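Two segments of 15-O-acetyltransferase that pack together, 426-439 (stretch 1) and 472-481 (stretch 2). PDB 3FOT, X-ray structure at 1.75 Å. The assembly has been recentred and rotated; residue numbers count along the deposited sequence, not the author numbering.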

# COMPACT_ATOMS: atom_id res chain seq x y z
N ILE A 426 18.29 -13.91 -0.09
CA ILE A 426 17.65 -14.73 0.96
C ILE A 426 18.10 -14.15 2.29
O ILE A 426 18.96 -14.73 2.96
CB ILE A 426 18.04 -16.23 0.81
CG1 ILE A 426 17.70 -16.73 -0.61
CG2 ILE A 426 17.35 -17.10 1.86
CD1 ILE A 426 18.30 -18.07 -0.95
N PRO A 427 17.57 -12.95 2.65
CA PRO A 427 18.13 -12.21 3.79
C PRO A 427 17.68 -12.71 5.16
O PRO A 427 18.38 -12.46 6.15
CB PRO A 427 17.65 -10.78 3.55
CG PRO A 427 16.32 -10.96 2.87
CD PRO A 427 16.48 -12.20 2.00
N PHE A 428 16.52 -13.39 5.22
CA PHE A 428 16.11 -14.09 6.44
C PHE A 428 16.40 -15.57 6.34
O PHE A 428 16.07 -16.19 5.32
CB PHE A 428 14.61 -13.98 6.68
CG PHE A 428 14.12 -12.58 6.86
CD1 PHE A 428 14.11 -11.98 8.12
CD2 PHE A 428 13.59 -11.88 5.77
CE1 PHE A 428 13.60 -10.67 8.29
CE2 PHE A 428 13.07 -10.60 5.92
CZ PHE A 428 13.08 -9.98 7.18
N GLU A 429 16.95 -16.14 7.41
CA GLU A 429 17.16 -17.59 7.52
C GLU A 429 16.49 -18.18 8.76
O GLU A 429 16.67 -17.70 9.88
CB GLU A 429 18.65 -17.91 7.51
N GLY A 430 15.67 -19.20 8.55
CA GLY A 430 15.06 -19.93 9.66
C GLY A 430 13.88 -19.25 10.34
O GLY A 430 12.83 -19.88 10.53
N GLU A 431 14.05 -17.99 10.74
CA GLU A 431 13.02 -17.25 11.50
C GLU A 431 12.91 -15.80 11.03
O GLU A 431 13.90 -15.18 10.62
CB GLU A 431 13.31 -17.30 13.02
CG GLU A 431 13.45 -18.76 13.56
CD GLU A 431 14.01 -18.86 14.97
OE1 GLU A 431 14.10 -17.82 15.67
OE2 GLU A 431 14.35 -19.99 15.38
N ALA A 432 11.70 -15.26 11.10
CA ALA A 432 11.46 -13.88 10.71
C ALA A 432 10.26 -13.37 11.48
O ALA A 432 9.22 -14.02 11.51
CB ALA A 432 11.18 -13.78 9.23
N ASN A 433 10.42 -12.22 12.13
CA ASN A 433 9.32 -11.67 12.89
C ASN A 433 8.26 -11.01 11.98
O ASN A 433 8.60 -10.46 10.94
CB ASN A 433 9.82 -10.73 13.98
CG ASN A 433 10.04 -11.46 15.31
OD1 ASN A 433 10.63 -10.90 16.23
ND2 ASN A 433 9.56 -12.71 15.41
N PRO A 434 6.98 -11.12 12.36
CA PRO A 434 5.95 -10.42 11.61
C PRO A 434 6.21 -8.91 11.55
O PRO A 434 6.81 -8.31 12.47
CB PRO A 434 4.67 -10.74 12.39
CG PRO A 434 5.00 -12.07 13.06
CD PRO A 434 6.40 -11.90 13.47
N LEU A 435 5.76 -8.30 10.45
CA LEU A 435 5.86 -6.87 10.28
C LEU A 435 4.44 -6.28 10.24
O LEU A 435 3.55 -6.85 9.63
CB LEU A 435 6.59 -6.54 8.98
CG LEU A 435 6.74 -5.03 8.66
CD1 LEU A 435 7.74 -4.36 9.62
CD2 LEU A 435 7.17 -4.83 7.22
N PHE A 436 4.26 -5.14 10.90
CA PHE A 436 2.98 -4.43 10.85
C PHE A 436 3.02 -3.22 9.92
O PHE A 436 3.96 -2.41 9.99
CB PHE A 436 2.58 -3.98 12.26
CG PHE A 436 1.30 -3.19 12.29
CD1 PHE A 436 0.09 -3.79 11.94
CD2 PHE A 436 1.32 -1.84 12.65
CE1 PHE A 436 -1.12 -3.05 11.96
CE2 PHE A 436 0.12 -1.10 12.67
CZ PHE A 436 -1.10 -1.72 12.32
N ILE A 437 2.00 -3.11 9.07
CA ILE A 437 1.82 -1.97 8.19
C ILE A 437 0.42 -1.41 8.43
O ILE A 437 -0.57 -2.14 8.28
CB ILE A 437 1.99 -2.34 6.70
CG1 ILE A 437 3.30 -3.07 6.45
CG2 ILE A 437 1.91 -1.07 5.87
CD1 ILE A 437 3.14 -4.61 6.27
N SER A 438 0.34 -0.15 8.84
CA SER A 438 -0.96 0.50 8.97
C SER A 438 -1.32 1.25 7.68
O SER A 438 -0.58 2.14 7.23
CB SER A 438 -0.96 1.45 10.16
OG SER A 438 -2.24 2.03 10.31
N ASP A 439 -2.46 0.88 7.09
CA ASP A 439 -2.99 1.55 5.90
C ASP A 439 -3.98 2.68 6.24
O ASP A 439 -4.31 3.51 5.37
CB ASP A 439 -3.66 0.54 4.97
CG ASP A 439 -2.67 -0.40 4.29
OD1 ASP A 439 -1.58 0.06 3.89
OD2 ASP A 439 -3.00 -1.60 4.13
N SER A 472 6.92 -11.73 -1.20
CA SER A 472 7.89 -12.72 -1.64
C SER A 472 8.94 -13.03 -0.56
O SER A 472 9.83 -13.86 -0.78
CB SER A 472 8.62 -12.18 -2.87
OG SER A 472 9.41 -11.03 -2.51
N LEU A 473 8.87 -12.33 0.57
CA LEU A 473 9.80 -12.56 1.68
C LEU A 473 9.10 -13.40 2.75
O LEU A 473 7.86 -13.49 2.75
CB LEU A 473 10.34 -11.23 2.24
CG LEU A 473 11.46 -10.58 1.38
CD1 LEU A 473 11.78 -9.16 1.83
CD2 LEU A 473 12.76 -11.43 1.34
N PRO A 474 9.88 -14.06 3.62
CA PRO A 474 9.30 -15.05 4.51
C PRO A 474 8.76 -14.53 5.85
O PRO A 474 8.69 -15.28 6.80
CB PRO A 474 10.47 -16.01 4.75
CG PRO A 474 11.65 -15.10 4.75
CD PRO A 474 11.35 -14.03 3.73
N TYR A 475 8.39 -13.25 5.93
CA TYR A 475 7.74 -12.76 7.17
C TYR A 475 6.25 -12.55 6.91
O TYR A 475 5.83 -12.39 5.76
CB TYR A 475 8.37 -11.47 7.72
CG TYR A 475 8.41 -10.32 6.76
CD1 TYR A 475 7.37 -9.38 6.70
CD2 TYR A 475 9.49 -10.15 5.90
CE1 TYR A 475 7.42 -8.31 5.83
CE2 TYR A 475 9.54 -9.10 5.01
CZ TYR A 475 8.51 -8.19 4.97
OH TYR A 475 8.58 -7.14 4.09
N LEU A 476 5.47 -12.57 7.98
CA LEU A 476 4.05 -12.31 7.87
C LEU A 476 3.92 -10.81 7.83
O LEU A 476 4.42 -10.12 8.71
CB LEU A 476 3.30 -12.88 9.08
CG LEU A 476 3.32 -14.40 9.24
CD1 LEU A 476 2.53 -14.78 10.45
CD2 LEU A 476 2.78 -15.13 8.00
N ALA A 477 3.28 -10.30 6.77
CA ALA A 477 3.10 -8.86 6.66
C ALA A 477 1.65 -8.57 6.98
O ALA A 477 0.76 -8.97 6.22
CB ALA A 477 3.43 -8.41 5.23
N ILE A 478 1.43 -7.83 8.06
CA ILE A 478 0.11 -7.66 8.63
C ILE A 478 -0.33 -6.24 8.41
O ILE A 478 0.35 -5.30 8.85
CB ILE A 478 0.10 -8.02 10.15
CG1 ILE A 478 0.59 -9.46 10.33
CG2 ILE A 478 -1.31 -7.88 10.70
CD1 ILE A 478 1.11 -9.76 11.70
N ARG A 479 -1.44 -6.07 7.69
CA ARG A 479 -1.91 -4.74 7.33
C ARG A 479 -3.23 -4.44 8.05
O ARG A 479 -4.06 -5.34 8.19
CB ARG A 479 -2.13 -4.64 5.82
CG ARG A 479 -1.00 -5.23 4.94
CD ARG A 479 -1.21 -4.82 3.48
NE ARG A 479 -0.91 -3.40 3.27
CZ ARG A 479 0.28 -2.91 3.00
NH1 ARG A 479 0.42 -1.59 2.84
NH2 ARG A 479 1.34 -3.70 2.88
N LEU A 480 -3.41 -3.20 8.49
CA LEU A 480 -4.69 -2.79 9.08
C LEU A 480 -5.25 -1.62 8.29
O LEU A 480 -4.55 -0.64 8.05
CB LEU A 480 -4.49 -2.33 10.53
CG LEU A 480 -5.75 -1.84 11.28
CD1 LEU A 480 -6.66 -3.00 11.63
CD2 LEU A 480 -5.40 -1.01 12.52
N ASP A 481 -6.51 -1.71 7.89
CA ASP A 481 -7.16 -0.46 7.50
C ASP A 481 -8.60 -0.41 7.96
O ASP A 481 -9.03 -1.26 8.74
CB ASP A 481 -6.97 -0.10 6.02
CG ASP A 481 -7.45 -1.16 5.10
OD1 ASP A 481 -8.21 -2.05 5.55
OD2 ASP A 481 -7.08 -1.05 3.90
O HOH W 1 6.72 -13.82 10.27

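Residues 435-439 and 477-481 form adjacent parallel strands, and the contact between the two segments, 927 Å² summed over both sides, is completed by the loops that precede them. Backbone hydrogen bonds set the register: Leu435 N donates to Leu476 O (2.9 Å) and Leu435 O accepts from Ile478 N (2.8 Å), after which Ile437 N to Ile478 O (2.8 Å) and Leu480 N to Ile437 O (3.0 Å) repeat the pattern. Asp439 N closes the ladder on Leu480 O (2.8 Å).

Asp439 has the largest area covered by the other segment. Its m rotamer brings the carboxylate up to the guanidinium of Arg479, which meets it through two nitrogens: NH1 of Arg479 lies 2.8 Å from OD1 of Asp439, and NE of Arg479 lies 2.9 Å from OD2 of Asp439. This salt bridge pairs the charge of a buried aspartate, whose OD2 also sits 4.1 Å from OD2 of Asp481. The acid approaches the guanidinium at its edge, leaving a face for Ile437, whose CG2 lies 3.4 Å from Arg479 NH1. The same isoleucine reaches Ala477, with CD1 of Ile437 4.0 Å from CB of Ala477.

Across the sheet, Phe436 and Ile478 share a face with Ser438 and Leu480. There Phe436 CE1 packs 3.7 Å from Leu480 CB, which lies at the edge of the ring, while Ile478 CD1 reaches Pro434 CB at 3.8 Å.

Ahead of the strands, Tyr475 is the principal apolar anchor. Its ring contacts Leu435 (CE1 of Tyr475 to CB of Leu435, 3.7 Å) and lies obliquely to Phe428, with Phe428 CE2 3.6 Å from Tyr475 CD2. The small side chain of Ala432 fits beside it, its CB 3.9 Å from Tyr475 CB. A water bridges the loop backbones: its O donates to Ala432 O (2.8 Å) and accepts from Leu476 N (2.9 Å).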